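Local coordinates for molybdopterin-guanine dinucleotide biosynthesis protein B (MobB) (PDB 2F1R) that probably binds GTP and takes part in making the molybdopterin-guanine dinucleotide form of the molybdenum cofactor, at residues R29-A34 with D95-I100. Numbering follows the deposited sequence.
Sequences RGLRVA and DYDLVI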
ATOM      1  N   ARG A  29      18.177   6.407 -14.419  1.00 33.76           N
ATOM      2  CA  ARG A  29      19.387   6.327 -13.581  1.00 34.24           C
ATOM      3  C   ARG A  29      19.285   5.202 -12.584  1.00 33.77           C
ATOM      4  O   ARG A  29      20.009   5.196 -11.594  1.00 34.95           O
ATOM      5  CB  ARG A  29      19.618   7.612 -12.788  1.00 34.20           C
ATOM      6  CG  ARG A  29      19.489   8.851 -13.568  1.00 35.80           C
ATOM      7  CD  ARG A  29      20.782   9.221 -14.219  1.00 42.04           C
ATOM      8  NE  ARG A  29      20.505   9.960 -15.454  1.00 47.60           N
ATOM      9  CZ  ARG A  29      21.297  10.904 -15.970  1.00 50.48           C
ATOM     10  NH1 ARG A  29      22.426  11.256 -15.355  1.00 51.27           N
ATOM     11  NH2 ARG A  29      20.950  11.510 -17.103  1.00 51.91           N
ATOM     12  N   GLY A  30      18.385   4.260 -12.816  1.00 32.81           N
ATOM     13  CA  GLY A  30      18.143   3.215 -11.832  1.00 31.18           C
ATOM     14  C   GLY A  30      17.938   3.780 -10.425  1.00 29.94           C
ATOM     15  O   GLY A  30      18.323   3.148  -9.434  1.00 30.68           O
ATOM     16  N   LEU A  31      17.378   4.976 -10.318  1.00 26.85           N
ATOM     17  CA  LEU A  31      16.842   5.342  -9.011  1.00 24.70           C
ATOM     18  C   LEU A  31      15.484   4.720  -8.715  1.00 21.72           C
ATOM     19  O   LEU A  31      14.649   4.692  -9.624  1.00 22.24           O
ATOM     20  CB  LEU A  31      16.869   6.847  -8.803  1.00 25.38           C
ATOM     21  CG  LEU A  31      18.037   7.336  -7.940  1.00 29.01           C
ATOM     22  CD1 LEU A  31      18.762   6.151  -7.305  1.00 31.41           C
ATOM     23  CD2 LEU A  31      19.005   8.171  -8.757  1.00 32.27           C
ATOM     24  N   ARG A  32      15.352   4.148  -7.548  1.00 18.55           N
ATOM     25  CA  ARG A  32      14.062   3.735  -6.966  1.00 16.35           C
ATOM     26  C   ARG A  32      13.367   4.960  -6.372  1.00 12.32           C
ATOM     27  O   ARG A  32      13.882   5.531  -5.429  1.00  9.77           O
ATOM     28  CB  ARG A  32      14.282   2.729  -5.779  1.00 16.67           C
ATOM     29  CG  ARG A  32      14.556   1.261  -6.127  1.00 19.00           C
ATOM     30  CD  ARG A  32      14.773   0.382  -4.804  1.00 20.28           C
ATOM     31  NE  ARG A  32      13.579   0.195  -3.907  1.00 18.52           N
ATOM     32  CZ  ARG A  32      12.404  -0.289  -4.288  1.00 15.80           C
ATOM     33  NH1 ARG A  32      12.168  -0.599  -5.552  1.00 16.26           N
ATOM     34  NH2 ARG A  32      11.461  -0.468  -3.394  1.00 18.64           N
ATOM     35  N   VAL A  33      12.194   5.348  -6.905  1.00 11.23           N
ATOM     36  CA  VAL A  33      11.488   6.541  -6.427  1.00  8.81           C
ATOM     37  C   VAL A  33      10.081   6.266  -5.837  1.00  8.81           C
ATOM     38  O   VAL A  33       9.296   5.473  -6.365  1.00  7.48           O
ATOM     39  CB  VAL A  33      11.439   7.652  -7.503  1.00  9.43           C
ATOM     40  CG1 VAL A  33      10.919   8.964  -6.892  1.00  9.49           C
ATOM     41  CG2 VAL A  33      12.822   7.878  -8.208  1.00  6.08           C
ATOM     42  N   ALA A  34       9.749   6.935  -4.749  1.00  7.90           N
ATOM     43  CA  ALA A  34       8.352   6.898  -4.274  1.00  8.31           C
ATOM     44  C   ALA A  34       7.818   8.327  -4.144  1.00  8.92           C
ATOM     45  O   ALA A  34       8.580   9.233  -3.823  1.00 10.20           O
ATOM     46  CB  ALA A  34       8.235   6.172  -2.970  1.00  7.45           C
ATOM     47  N   ASP A  95      13.792   2.005   1.820  1.00 13.28           N
ATOM     48  CA  ASP A  95      14.721   1.495   0.811  1.00 12.15           C
ATOM     49  C   ASP A  95      14.659   2.227  -0.515  1.00 11.94           C
ATOM     50  O   ASP A  95      15.206   1.778  -1.496  1.00  9.87           O
ATOM     51  CB  ASP A  95      14.510   0.019   0.599  1.00 12.71           C
ATOM     52  CG  ASP A  95      13.092  -0.298   0.150  1.00 16.37           C
ATOM     53  OD1 ASP A  95      12.158   0.418   0.582  1.00 22.26           O
ATOM     54  OD2 ASP A  95      12.926  -1.281  -0.575  1.00 14.84           O
ATOM     55  N   TYR A  96      13.980   3.375  -0.547  1.00 11.06           N
ATOM     56  CA  TYR A  96      13.984   4.174  -1.743  1.00 10.27           C
ATOM     57  C   TYR A  96      15.202   5.063  -1.814  1.00 11.21           C
ATOM     58  O   TYR A  96      15.752   5.470  -0.806  1.00  9.85           O
ATOM     59  CB  TYR A  96      12.711   5.012  -1.791  1.00  9.38           C
ATOM     60  CG  TYR A  96      11.586   4.113  -2.142  1.00 10.68           C
ATOM     61  CD1 TYR A  96      11.250   3.890  -3.456  1.00  9.99           C
ATOM     62  CD2 TYR A  96      10.857   3.439  -1.136  1.00  9.45           C
ATOM     63  CE1 TYR A  96      10.189   3.041  -3.786  1.00  9.65           C
ATOM     64  CE2 TYR A  96       9.794   2.590  -1.453  1.00 10.48           C
ATOM     65  CZ  TYR A  96       9.464   2.381  -2.776  1.00 12.85           C
ATOM     66  OH  TYR A  96       8.379   1.520  -3.098  1.00  9.11           O
ATOM     67  N   ASP A  97      15.628   5.370  -3.029  1.00 12.36           N
ATOM     68  CA  ASP A  97      16.716   6.346  -3.194  1.00 13.09           C
ATOM     69  C   ASP A  97      16.267   7.817  -3.136  1.00 11.64           C
ATOM     70  O   ASP A  97      17.059   8.699  -2.851  1.00 12.67           O
ATOM     71  CB  ASP A  97      17.427   6.071  -4.528  1.00 13.21           C
ATOM     72  CG  ASP A  97      18.068   4.692  -4.536  1.00 14.38           C
ATOM     73  OD1 ASP A  97      18.789   4.377  -3.552  1.00 14.70           O
ATOM     74  OD2 ASP A  97      17.780   3.935  -5.461  1.00 14.18           O
ATOM     75  N   LEU A  98      14.998   8.054  -3.420  1.00 11.01           N
ATOM     76  CA  LEU A  98      14.426   9.368  -3.400  1.00  9.80           C
ATOM     77  C   LEU A  98      12.962   9.235  -3.038  1.00  9.34           C
ATOM     78  O   LEU A  98      12.258   8.395  -3.608  1.00  8.50           O
ATOM     79  CB  LEU A  98      14.556  10.032  -4.816  1.00 10.08           C
ATOM     80  CG  LEU A  98      13.827  11.390  -5.009  1.00 11.39           C
ATOM     81  CD1 LEU A  98      14.517  12.446  -4.170  1.00 10.78           C
ATOM     82  CD2 LEU A  98      13.763  11.817  -6.468  1.00  9.25           C
ATOM     83  N   VAL A  99      12.501  10.102  -2.136  1.00  9.19           N
ATOM     84  CA  VAL A  99      11.078  10.237  -1.847  1.00 10.16           C
ATOM     85  C   VAL A  99      10.665  11.629  -2.285  1.00  9.83           C
ATOM     86  O   VAL A  99      11.214  12.620  -1.819  1.00  9.49           O
ATOM     87  CB  VAL A  99      10.721   9.987  -0.319  1.00 10.43           C
ATOM     88  CG1 VAL A  99       9.231  10.252  -0.034  1.00  8.91           C
ATOM     89  CG2 VAL A  99      11.117   8.557   0.099  1.00 11.76           C
ATOM     90  N   ILE A 100       9.704  11.701  -3.188  1.00 10.55           N
ATOM     91  CA  ILE A 100       9.069  12.977  -3.517  1.00 10.78           C
ATOM     92  C   ILE A 100       7.674  13.097  -2.860  1.00 12.92           C
ATOM     93  O   ILE A 100       6.858  12.181  -2.907  1.00 12.80           O
ATOM     94  CB  ILE A 100       8.928  13.167  -5.032  1.00 11.16           C
ATOM     95  CG1 ILE A 100      10.332  13.168  -5.650  1.00 11.10           C
ATOM     96  CG2 ILE A 100       8.161  14.468  -5.356  1.00  6.81           C
ATOM     97  CD1 ILE A 100      10.361  13.035  -7.106  1.00  8.58           C
TER
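Val33 and Ala34 pair in parallel with Leu98 and Val99, joining strands 33-37 and 98-102 of the P-loop NTPase parallel sheet. Ala34 N donates a hydrogen bond to Leu98 O at 3.1 Å, and Ala34 O accepts Ile100 N at 2.8 Å. Just before the strands, Arg32 O takes Asp97 N and, weakly, Leu98 N. Among apolar contacts, Val33 CG1 lies 4.1 Å from both Leu98 CD2 and Ile100 CD1; these branched chains suit the face covered by helices 12-28 and 149-160.

Tyrosine suits position 96 because both ring faces are used while Tyr96 OH is hydrogen-bonded to Asp62 of the second subunit. Ala34 CB makes a CH-pi contact, 3.8 Å from the ring centroid, its methyl small enough to approach closely. Over the opposite face the long Arg32 chain, bent at chi3 (67°), lays its guanidinium flat, planes 23° apart, a cation-pi contact; NH2 forms a salt bridge with Asp95 OD2, its hydrogen bond weak. An alanine here would probably leave Arg32 without its stacking surface and that Asp62 without its hydroxyl mate.

Asp97's short side chain reaches back to the Arg32 backbone, OD2 accepting Arg32 N on its anti side at 3.2 Å, 16° out of the carboxylate plane.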